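Local coordinates for EvdMO1 (Micromonospora carbonacea, PDB 5T39), which probably transfers methyl groups from S-adenosyl-L-methionine to a sugar-derived substrate in everninomicin biosynthesis, through the methyltransferase domain of a fused methyltransferase-oxidase, at residues P62-Y70 and G87-R95; L152-W160 and A206-L216. All coordinates share one frame; numbering follows the deposited sequence.

Contact 1. Residues P62-Y70 and G87-R95; sequences PADRARAFY and GADTLALAR. With SAH (S-adenosyl-L-homocysteine), chain B.
Arg65 and Asp89 form the salt bridge between these two helices. Arg65 NH1 donates to Asp89 OD2 at 2.7 Å, meeting the syn lone pair of that oxygen. The oxygen lies in the guanidinium plane, while the carboxylate plane is turned 64° from it. The same nitrogen also donates to the carboxylate oxygen OXT of S-adenosyl-L-homocysteine, with NH1 and OXT 3.0 Å apart. Arg65 CG stands anti to the backbone N (chi1 177°), and a bend at chi3 swings the guanidinium to the ligand. Replacing Arg65 with a leucine would probably leave both the Asp89 carboxylate and the amino-acid carboxylate of the ligand without this positive partner.

A second polar link lies further along the helices. Tyr70 OH donates to Leu93 O at 2.7 Å. The carbonyl oxygen sits at the edge of the phenol ring, near its plane.

Apolar contacts make up the rest of the interface. Small residues let the helices come close, with axes 8.5 Å apart and crossing at -54°. Ala92 CB lies 3.8 Å from Pro62 CB and 4.0 Å from Ala66 CB. Pro62 CG also meets Ala88 CB. Leu93 CD2 touches Phe69 CD2 at 3.8 Å and reaches Tyr70 CE2 on the neighbouring ring.

Both helices pack on the central sheet of the Rossmann-like fold. Phe69 and Leu93 rest on Leu148 of strand 146-150, Tyr70 and Leu93 on Ile101 of strand 100-105, and Asp89 on Glu81 of strand 78-82.

Contact 2. Residues L152-W160 and A206-L216; sequences LLYHVREPW and ARGLSVDVRWL. With SAH (S-adenosyl-L-homocysteine), chain B.
Arg214 and Arg157 meet where strand 212-216 runs beside the turn before helix 159-169. Arg214 NH1 donates to Arg157 O at 3.0 Å and a nearly straight 165°. The oxygen lies in the guanidinium plane, but the nitrogen stands above the carbonyl plane. The Arg214 chain is extended from CG to NE, and its CB, CG and CD pass close to the same oxygen. Its backbone N donates to Val156 O. A water accepts from NH1 of both arginines and joins the two like charges.

Arg157 bends at chi3 (-72°), and its NE donates to Ser210 OG at 3.1 Å. Arg157 CD lies 3.4 Å from Asp212 OD2. Glu134 also bonds Ser210 OG, and His196 holds Asp212 OD1. Glu158 OE2 forms a salt bridge to Arg157 NH1.

The His155 ring lies between Tyr154 CD2 on one face and Ala206 O on the other. Ala206 O sits 3.1 Å above the plane of the His155 ring, over its centre. Glu199 holds His155 ND1 and also Gly208 N. Gly208 CA lies 3.4 Å from N7 of S-adenosyl-L-homocysteine, so this end lines the adenine side of the pocket.

Strand 212-216 is an edge of a three-stranded antiparallel sheet and pairs with strand 192-198. Leu216 packs on Pro159 and Trp160 of helix 159-169, and Trp160 stacks on Tyr192.

Overall arrangement
Both contacts are partly buried and both touch S-adenosyl-L-homocysteine, and they lie on opposite sides of the chain's centre. Their own centres are 23 Å apart, and their nearest atoms are about 8 Å apart. Contact 1 joins two helices on the seven-stranded sheet and reaches the amino-acid end of the ligand. Contact 2 joins a loop and the start of helix 159-169 to a loop and an edge strand of the separate three-stranded sheet, and lies by the thioether, ribose and adenine. They share no helix or strand. Contact 1 is small-residue and aromatic packing round Leu93, with one salt bridge and one hydroxyl-to-carbonyl hydrogen bond. Contact 2 is larger and wetter, with backbone carbonyls, arginines and four bridging waters.

Contact 1. Residues P62-Y70 and G87-R95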
loop_
_atom_site.group_PDB
_atom_site.type_symbol
_atom_site.label_atom_id
_atom_site.label_comp_id
_atom_site.label_asym_id
_atom_site.label_seq_id
_atom_site.Cartn_x
_atom_site.Cartn_y
_atom_site.Cartn_z
ATOM N N PRO A 62 -5.208 -10.807 -0.054
ATOM C CA PRO A 62 -5.031 -10.021 -1.289
ATOM C C PRO A 62 -6.128 -10.224 -2.319
ATOM O O PRO A 62 -6.526 -9.252 -2.974
ATOM C CB PRO A 62 -3.655 -10.467 -1.801
ATOM C CG PRO A 62 -2.940 -10.967 -0.595
ATOM C CD PRO A 62 -3.984 -11.546 0.305
ATOM N N ALA A 63 -6.620 -11.451 -2.502
ATOM C CA ALA A 63 -7.676 -11.671 -3.483
ATOM C C ALA A 63 -8.949 -10.933 -3.091
ATOM O O ALA A 63 -9.638 -10.372 -3.949
ATOM C CB ALA A 63 -7.956 -13.164 -3.631
ATOM N N ASP A 64 -9.281 -10.919 -1.799
ATOM C CA ASP A 64 -10.463 -10.189 -1.346
ATOM C C ASP A 64 -10.278 -8.682 -1.496
ATOM O O ASP A 64 -11.216 -7.963 -1.867
ATOM C CB ASP A 64 -10.780 -10.545 0.110
ATOM C CG ASP A 64 -11.174 -12.006 0.291
ATOM O OD1 ASP A 64 -11.549 -12.662 -0.702
ATOM O OD2 ASP A 64 -11.111 -12.500 1.438
ATOM N N ARG A 65 -9.075 -8.179 -1.218
ATOM C CA ARG A 65 -8.821 -6.754 -1.400
ATOM C C ARG A 65 -8.936 -6.364 -2.868
ATOM O O ARG A 65 -9.518 -5.326 -3.200
ATOM C CB ARG A 65 -7.439 -6.392 -0.848
ATOM C CG ARG A 65 -7.046 -4.943 -1.060
ATOM C CD ARG A 65 -5.762 -4.609 -0.329
ATOM N NE ARG A 65 -6.012 -4.441 1.090
ATOM C CZ ARG A 65 -5.060 -4.293 2.002
ATOM N NH1 ARG A 65 -3.791 -4.342 1.641
ATOM N NH2 ARG A 65 -5.379 -4.100 3.272
ATOM N N ALA A 66 -8.368 -7.176 -3.757
ATOM C CA ALA A 66 -8.467 -6.883 -5.180
ATOM C C ALA A 66 -9.917 -6.884 -5.638
ATOM O O ALA A 66 -10.321 -6.034 -6.439
ATOM C CB ALA A 66 -7.639 -7.884 -5.980
ATOM N N ARG A 67 -10.723 -7.817 -5.128
ATOM C CA ARG A 67 -12.138 -7.837 -5.482
ATOM C C ARG A 67 -12.811 -6.534 -5.072
ATOM O O ARG A 67 -13.568 -5.939 -5.847
ATOM C CB ARG A 67 -12.823 -9.032 -4.814
ATOM C CG ARG A 67 -14.355 -9.123 -5.015
ATOM C CD ARG A 67 -15.029 -9.964 -3.924
ATOM N NE ARG A 67 -14.484 -9.640 -2.608
ATOM C CZ ARG A 67 -14.780 -8.544 -1.913
ATOM N NH1 ARG A 67 -15.641 -7.653 -2.386
ATOM N NH2 ARG A 67 -14.207 -8.339 -0.736
ATOM N N ALA A 68 -12.555 -6.080 -3.846
ATOM C CA ALA A 68 -13.160 -4.833 -3.396
ATOM C C ALA A 68 -12.661 -3.652 -4.215
ATOM O O ALA A 68 -13.430 -2.742 -4.542
ATOM C CB ALA A 68 -12.896 -4.616 -1.907
ATOM N N PHE A 69 -11.371 -3.651 -4.552
ATOM C CA PHE A 69 -10.795 -2.568 -5.343
ATOM C C PHE A 69 -11.483 -2.467 -6.699
ATOM O O PHE A 69 -11.855 -1.375 -7.141
ATOM C CB PHE A 69 -9.297 -2.822 -5.504
ATOM C CG PHE A 69 -8.567 -1.724 -6.214
ATOM C CD1 PHE A 69 -8.031 -0.663 -5.502
ATOM C CD2 PHE A 69 -8.392 -1.764 -7.579
ATOM C CE1 PHE A 69 -7.353 0.338 -6.138
ATOM C CE2 PHE A 69 -7.707 -0.770 -8.216
ATOM C CZ PHE A 69 -7.182 0.283 -7.497
ATOM N N TYR A 70 -11.661 -3.604 -7.369
ATOM C CA TYR A 70 -12.286 -3.611 -8.684
ATOM C C TYR A 70 -13.805 -3.477 -8.629
ATOM O O TYR A 70 -14.417 -3.125 -9.646
ATOM C CB TYR A 70 -11.845 -4.851 -9.456
ATOM C CG TYR A 70 -10.404 -4.781 -9.908
ATOM C CD1 TYR A 70 -9.943 -3.685 -10.614
ATOM C CD2 TYR A 70 -9.515 -5.810 -9.640
ATOM C CE1 TYR A 70 -8.635 -3.615 -11.052
ATOM C CE2 TYR A 70 -8.201 -5.747 -10.068
ATOM C CZ TYR A 70 -7.765 -4.647 -10.773
ATOM O OH TYR A 70 -6.464 -4.570 -11.210
ATOM N N GLY A 87 4.719 -7.687 -2.736
ATOM C CA GLY A 87 3.978 -7.829 -3.974
ATOM C C GLY A 87 2.690 -8.612 -3.905
ATOM O O GLY A 87 2.129 -8.922 -4.957
ATOM N N ALA A 88 2.178 -8.929 -2.721
ATOM C CA ALA A 88 0.996 -9.786 -2.653
ATOM C C ALA A 88 -0.231 -9.100 -3.259
ATOM O O ALA A 88 -0.991 -9.718 -4.019
ATOM C CB ALA A 88 0.728 -10.205 -1.211
ATOM N N ASP A 89 -0.470 -7.828 -2.908
ATOM C CA ASP A 89 -1.595 -7.114 -3.512
ATOM C C ASP A 89 -1.324 -6.837 -4.985
ATOM O O ASP A 89 -2.241 -6.887 -5.811
ATOM C CB ASP A 89 -1.876 -5.786 -2.796
ATOM C CG ASP A 89 -2.504 -5.950 -1.431
ATOM O OD1 ASP A 89 -3.110 -7.003 -1.150
ATOM O OD2 ASP A 89 -2.414 -4.970 -0.648
ATOM N N THR A 90 -0.068 -6.536 -5.327
ATOM C CA THR A 90 0.297 -6.260 -6.710
ATOM C C THR A 90 -0.070 -7.444 -7.588
ATOM O O THR A 90 -0.688 -7.295 -8.651
ATOM C CB THR A 90 1.813 -6.021 -6.801
ATOM O OG1 THR A 90 2.342 -5.502 -5.571
ATOM C CG2 THR A 90 2.120 -5.097 -7.959
ATOM N N LEU A 91 0.301 -8.643 -7.138
ATOM C CA LEU A 91 -0.003 -9.860 -7.881
ATOM C C LEU A 91 -1.513 -10.073 -8.003
ATOM O O LEU A 91 -2.025 -10.398 -9.083
ATOM C CB LEU A 91 0.656 -11.032 -7.162
ATOM C CG LEU A 91 0.532 -12.387 -7.838
ATOM C CD1 LEU A 91 1.228 -12.372 -9.173
ATOM C CD2 LEU A 91 1.117 -13.434 -6.930
ATOM N N ALA A 92 -2.244 -9.895 -6.902
ATOM C CA ALA A 92 -3.689 -10.082 -6.939
ATOM C C ALA A 92 -4.358 -9.107 -7.902
ATOM O O ALA A 92 -5.285 -9.479 -8.630
ATOM C CB ALA A 92 -4.268 -9.956 -5.532
ATOM N N LEU A 93 -3.911 -7.848 -7.912
ATOM C CA LEU A 93 -4.464 -6.860 -8.834
ATOM C C LEU A 93 -4.136 -7.176 -10.281
ATOM O O LEU A 93 -4.875 -6.767 -11.181
ATOM C CB LEU A 93 -3.882 -5.494 -8.516
ATOM C CG LEU A 93 -4.350 -4.875 -7.208
ATOM C CD1 LEU A 93 -3.470 -3.678 -6.910
ATOM C CD2 LEU A 93 -5.816 -4.474 -7.269
ATOM N N ALA A 94 -3.031 -7.863 -10.526
ATOM C CA ALA A 94 -2.558 -8.124 -11.878
ATOM C C ALA A 94 -3.177 -9.362 -12.501
ATOM O O ALA A 94 -2.905 -9.646 -13.671
ATOM C CB ALA A 94 -1.037 -8.278 -11.869
ATOM N N ARG A 95 -4.001 -10.102 -11.753
ATOM C CA ARG A 95 -4.551 -11.351 -12.272
ATOM C C ARG A 95 -5.315 -11.123 -13.569
ATOM O O ARG A 95 -5.222 -11.928 -14.504
ATOM C CB ARG A 95 -5.465 -12.008 -11.237
ATOM C CG ARG A 95 -4.797 -12.444 -9.939
ATOM C CD ARG A 95 -3.509 -13.222 -10.157
ATOM N NE ARG A 95 -3.110 -13.934 -8.945
ATOM C CZ ARG A 95 -2.144 -14.845 -8.884
ATOM N NH1 ARG A 95 -1.461 -15.176 -9.975
ATOM N NH2 ARG A 95 -1.863 -15.431 -7.729
HETATM N N SAH B . 0.498 -2.194 1.337
HETATM C CA SAH B . 0.826 -3.439 2.028
HETATM C CB SAH B . 2.029 -3.290 2.944
HETATM C CG SAH B . 1.830 -2.274 4.064
HETATM S SD SAH B . 3.249 -2.217 5.189
HETATM C C SAH B . -0.366 -3.901 2.842
HETATM O O SAH B . -0.351 -5.001 3.406
HETATM O OXT SAH B . -1.339 -3.156 2.946
HETATM C "C5'" SAH B . 3.991 -0.668 4.613
HETATM C "C4'" SAH B . 4.810 -0.798 3.331
HETATM O "O4'" SAH B . 5.086 0.525 2.867
HETATM C "C3'" SAH B . 6.143 -1.498 3.540
HETATM O "O3'" SAH B . 6.500 -2.309 2.440
HETATM C "C2'" SAH B . 7.088 -0.318 3.707
HETATM O "O2'" SAH B . 8.460 -0.567 3.458
HETATM C "C1'" SAH B . 6.482 0.687 2.740
HETATM N N9 SAH B . 6.811 2.084 3.019
HETATM C C8 SAH B . 6.829 2.707 4.241
HETATM N N7 SAH B . 7.141 4.008 4.091
HETATM C C5 SAH B . 7.335 4.212 2.761
HETATM C C6 SAH B . 7.692 5.338 2.022
HETATM N N6 SAH B . 7.949 6.524 2.566
HETATM N N1 SAH B . 7.792 5.213 0.669
HETATM C C2 SAH B . 7.566 4.008 0.070
HETATM N N3 SAH B . 7.237 2.870 0.751
HETATM C C4 SAH B . 7.120 3.017 2.085
#

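Contact 2. Residues L152-W160 and A206-L216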
loop_
_atom_site.group_PDB
_atom_site.type_symbol
_atom_site.label_atom_id
_atom_site.label_comp_id
_atom_site.label_asym_id
_atom_site.label_seq_id
_atom_site.Cartn_x
_atom_site.Cartn_y
_atom_site.Cartn_z
ATOM N N LEU A 152 -0.153 2.258 4.690
ATOM C CA LEU A 152 0.941 3.180 4.417
ATOM C C LEU A 152 0.754 4.556 5.045
ATOM O O LEU A 152 1.737 5.191 5.444
ATOM C CB LEU A 152 1.131 3.342 2.909
ATOM C CG LEU A 152 2.266 4.273 2.459
ATOM C CD1 LEU A 152 3.606 3.816 3.004
ATOM C CD2 LEU A 152 2.294 4.357 0.944
ATOM N N LEU A 153 -0.483 5.050 5.121
ATOM C CA LEU A 153 -0.687 6.454 5.464
ATOM C C LEU A 153 -0.155 6.788 6.847
ATOM O O LEU A 153 0.223 7.941 7.095
ATOM C CB LEU A 153 -2.180 6.794 5.363
ATOM C CG LEU A 153 -2.511 8.280 5.395
ATOM C CD1 LEU A 153 -2.033 8.994 4.167
ATOM C CD2 LEU A 153 -4.003 8.508 5.572
ATOM N N TYR A 154 -0.147 5.813 7.759
ATOM C CA TYR A 154 0.331 5.986 9.125
ATOM C C TYR A 154 1.828 5.718 9.257
ATOM O O TYR A 154 2.338 5.635 10.383
ATOM C CB TYR A 154 -0.496 5.140 10.099
ATOM C CG TYR A 154 -0.601 3.691 9.726
ATOM C CD1 TYR A 154 -1.576 3.254 8.837
ATOM C CD2 TYR A 154 0.269 2.752 10.256
ATOM C CE1 TYR A 154 -1.676 1.927 8.488
ATOM C CE2 TYR A 154 0.172 1.421 9.918
ATOM C CZ TYR A 154 -0.805 1.013 9.028
ATOM O OH TYR A 154 -0.900 -0.317 8.678
ATOM N N HIS A 155 2.542 5.637 8.137
ATOM C CA HIS A 155 3.995 5.514 8.106
ATOM C C HIS A 155 4.686 6.749 7.536
ATOM O O HIS A 155 5.895 6.697 7.271
ATOM C CB HIS A 155 4.427 4.284 7.305
ATOM C CG HIS A 155 4.032 2.983 7.926
ATOM N ND1 HIS A 155 4.519 2.567 9.145
ATOM C CD2 HIS A 155 3.228 1.984 7.486
ATOM C CE1 HIS A 155 4.029 1.373 9.430
ATOM N NE2 HIS A 155 3.236 1.000 8.444
ATOM N N VAL A 156 3.967 7.861 7.354
ATOM C CA VAL A 156 4.550 9.074 6.794
ATOM C C VAL A 156 4.364 10.245 7.755
ATOM O O VAL A 156 3.513 10.233 8.647
ATOM C CB VAL A 156 4.011 9.409 5.382
ATOM C CG1 VAL A 156 4.241 8.230 4.426
ATOM C CG2 VAL A 156 2.543 9.799 5.420
ATOM N N ARG A 157 5.195 11.267 7.554
ATOM C CA ARG A 157 5.166 12.470 8.382
ATOM C C ARG A 157 3.994 13.387 8.063
ATOM O O ARG A 157 3.483 14.054 8.970
ATOM C CB ARG A 157 6.452 13.274 8.194
ATOM C CG ARG A 157 7.686 12.623 8.766
ATOM C CD ARG A 157 8.910 13.509 8.570
ATOM N NE ARG A 157 9.323 13.523 7.168
ATOM C CZ ARG A 157 9.014 14.460 6.272
ATOM N NH1 ARG A 157 8.277 15.515 6.596
ATOM N NH2 ARG A 157 9.450 14.336 5.026
ATOM N N GLU A 158 3.592 13.473 6.794
ATOM C CA GLU A 158 2.594 14.437 6.329
ATOM C C GLU A 158 1.553 13.684 5.523
ATOM O O GLU A 158 1.546 13.728 4.281
ATOM C CB GLU A 158 3.240 15.563 5.534
ATOM C CG GLU A 158 4.111 16.426 6.394
ATOM C CD GLU A 158 5.506 16.523 5.918
ATOM O OE1 GLU A 158 5.899 15.725 5.033
ATOM O OE2 GLU A 158 6.221 17.386 6.476
ATOM N N PRO A 159 0.655 12.959 6.195
ATOM C CA PRO A 159 -0.292 12.106 5.457
ATOM C C PRO A 159 -1.168 12.880 4.478
ATOM O O PRO A 159 -1.505 12.354 3.413
ATOM C CB PRO A 159 -1.094 11.430 6.577
ATOM C CG PRO A 159 -0.871 12.274 7.787
ATOM C CD PRO A 159 0.544 12.768 7.652
ATOM N N TRP A 160 -1.551 14.120 4.802
ATOM C CA TRP A 160 -2.339 14.922 3.867
ATOM C C TRP A 160 -1.617 15.110 2.544
ATOM O O TRP A 160 -2.267 15.194 1.494
ATOM C CB TRP A 160 -2.698 16.281 4.494
ATOM C CG TRP A 160 -1.509 16.983 5.062
ATOM C CD1 TRP A 160 -0.674 17.844 4.424
ATOM C CD2 TRP A 160 -0.993 16.830 6.388
ATOM N NE1 TRP A 160 0.326 18.244 5.271
ATOM C CE2 TRP A 160 0.155 17.631 6.485
ATOM C CE3 TRP A 160 -1.407 16.099 7.506
ATOM C CZ2 TRP A 160 0.896 17.720 7.661
ATOM C CZ3 TRP A 160 -0.678 16.186 8.657
ATOM C CH2 TRP A 160 0.469 16.984 8.726
ATOM N N ALA A 206 7.997 -2.993 7.854
ATOM C CA ALA A 206 6.848 -2.204 7.431
ATOM C C ALA A 206 6.996 -0.738 7.789
ATOM O O ALA A 206 6.140 0.072 7.430
ATOM C CB ALA A 206 5.566 -2.748 8.069
ATOM N N ARG A 207 8.055 -0.375 8.497
ATOM C CA ARG A 207 8.181 0.974 9.007
ATOM C C ARG A 207 8.401 1.971 7.885
ATOM O O ARG A 207 8.928 1.659 6.814
ATOM C CB ARG A 207 9.339 1.052 9.985
ATOM C CG ARG A 207 8.995 0.409 11.295
ATOM C CD ARG A 207 10.123 0.390 12.279
ATOM N NE ARG A 207 9.702 -0.392 13.430
ATOM C CZ ARG A 207 10.524 -0.979 14.288
ATOM N NH1 ARG A 207 11.841 -0.855 14.160
ATOM N NH2 ARG A 207 10.020 -1.690 15.281
ATOM N N GLY A 208 7.995 3.197 8.161
ATOM C CA GLY A 208 8.279 4.328 7.316
ATOM C C GLY A 208 9.759 4.628 7.245
ATOM O O GLY A 208 10.587 4.021 7.947
ATOM N N LEU A 209 10.091 5.590 6.398
ATOM C CA LEU A 209 11.467 5.946 6.107
ATOM C C LEU A 209 11.941 7.158 6.894
ATOM O O LEU A 209 13.115 7.517 6.798
ATOM C CB LEU A 209 11.643 6.180 4.610
ATOM C CG LEU A 209 11.297 4.971 3.743
ATOM C CD1 LEU A 209 11.530 5.316 2.296
ATOM C CD2 LEU A 209 12.086 3.735 4.128
ATOM N N SER A 210 11.067 7.788 7.667
ATOM C CA SER A 210 11.454 8.859 8.573
ATOM C C SER A 210 11.472 8.331 10.006
ATOM O O SER A 210 10.915 7.278 10.303
ATOM C CB SER A 210 10.479 10.037 8.462
ATOM O OG SER A 210 10.511 10.662 7.186
ATOM N N VAL A 211 12.100 9.085 10.911
ATOM C CA VAL A 211 12.141 8.649 12.304
ATOM C C VAL A 211 10.776 8.759 12.960
ATOM O O VAL A 211 10.534 8.115 13.988
ATOM C CB VAL A 211 13.191 9.434 13.126
ATOM C CG1 VAL A 211 14.592 9.196 12.583
ATOM C CG2 VAL A 211 12.858 10.928 13.171
ATOM N N ASP A 212 9.889 9.580 12.392
ATOM C CA ASP A 212 8.609 9.931 12.980
ATOM C C ASP A 212 7.491 9.734 11.965
ATOM O O ASP A 212 7.721 9.592 10.755
ATOM C CB ASP A 212 8.613 11.384 13.494
ATOM C CG ASP A 212 9.053 12.419 12.447
ATOM O OD1 ASP A 212 8.622 13.594 12.580
ATOM O OD2 ASP A 212 9.844 12.105 11.533
ATOM N N VAL A 213 6.266 9.713 12.492
ATOM C CA VAL A 213 5.046 9.661 11.699
ATOM C C VAL A 213 4.026 10.591 12.343
ATOM O O VAL A 213 4.154 10.977 13.504
ATOM C CB VAL A 213 4.465 8.227 11.604
ATOM C CG1 VAL A 213 5.458 7.291 10.980
ATOM C CG2 VAL A 213 4.022 7.699 12.966
ATOM N N ARG A 214 2.980 10.923 11.583
ATOM C CA ARG A 214 1.834 11.622 12.150
ATOM C C ARG A 214 0.565 10.874 11.796
ATOM O O ARG A 214 0.299 10.617 10.618
ATOM C CB ARG A 214 1.725 13.064 11.665
ATOM C CG ARG A 214 2.823 13.937 12.209
ATOM C CD ARG A 214 2.653 15.382 11.802
ATOM N NE ARG A 214 3.694 16.259 12.332
ATOM C CZ ARG A 214 4.870 16.456 11.763
ATOM N NH1 ARG A 214 5.199 15.818 10.657
ATOM N NH2 ARG A 214 5.746 17.278 12.325
ATOM N N TRP A 215 -0.207 10.528 12.813
ATOM C CA TRP A 215 -1.551 10.012 12.628
ATOM C C TRP A 215 -2.530 11.175 12.681
ATOM O O TRP A 215 -2.282 12.179 13.343
ATOM C CB TRP A 215 -1.914 9.017 13.728
ATOM C CG TRP A 215 -1.198 7.708 13.718
ATOM C CD1 TRP A 215 0.091 7.455 13.359
ATOM C CD2 TRP A 215 -1.756 6.456 14.113
ATOM N NE1 TRP A 215 0.370 6.114 13.511
ATOM C CE2 TRP A 215 -0.753 5.482 13.973
ATOM C CE3 TRP A 215 -3.011 6.067 14.580
ATOM C CZ2 TRP A 215 -0.971 4.139 14.275
ATOM C CZ3 TRP A 215 -3.221 4.750 14.889
ATOM C CH2 TRP A 215 -2.209 3.797 14.735
ATOM N N LEU A 216 -3.659 11.027 12.001
ATOM C CA LEU A 216 -4.726 12.020 11.981
ATOM C C LEU A 216 -5.872 11.581 12.881
ATOM O O LEU A 216 -6.115 10.385 13.046
ATOM C CB LEU A 216 -5.244 12.185 10.553
ATOM C CG LEU A 216 -4.213 12.788 9.592
ATOM C CD1 LEU A 216 -4.604 12.587 8.151
ATOM C CD2 LEU A 216 -4.029 14.260 9.840
HETATM N N SAH B . 0.498 -2.194 1.337
HETATM C CA SAH B . 0.826 -3.439 2.028
HETATM C CB SAH B . 2.029 -3.290 2.944
HETATM C CG SAH B . 1.830 -2.274 4.064
HETATM S SD SAH B . 3.249 -2.217 5.189
HETATM C C SAH B . -0.366 -3.901 2.842
HETATM O O SAH B . -0.351 -5.001 3.406
HETATM O OXT SAH B . -1.339 -3.156 2.946
HETATM C "C5'" SAH B . 3.991 -0.668 4.613
HETATM C "C4'" SAH B . 4.810 -0.798 3.331
HETATM O "O4'" SAH B . 5.086 0.525 2.867
HETATM C "C3'" SAH B . 6.143 -1.498 3.540
HETATM O "O3'" SAH B . 6.500 -2.309 2.440
HETATM C "C2'" SAH B . 7.088 -0.318 3.707
HETATM O "O2'" SAH B . 8.460 -0.567 3.458
HETATM C "C1'" SAH B . 6.482 0.687 2.740
HETATM N N9 SAH B . 6.811 2.084 3.019
HETATM C C8 SAH B . 6.829 2.707 4.241
HETATM N N7 SAH B . 7.141 4.008 4.091
HETATM C C5 SAH B . 7.335 4.212 2.761
HETATM C C6 SAH B . 7.692 5.338 2.022
HETATM N N6 SAH B . 7.949 6.524 2.566
HETATM N N1 SAH B . 7.792 5.213 0.669
HETATM C C2 SAH B . 7.566 4.008 0.070
HETATM N N3 SAH B . 7.237 2.870 0.751
HETATM C C4 SAH B . 7.120 3.017 2.085
HETATM O O HOH W 1 -1.438 9.048 9.153
HETATM O O HOH W 2 7.957 7.165 5.376
HETATM O O HOH W 3 8.318 7.492 8.695
HETATM O O HOH W 4 7.275 16.709 8.929
#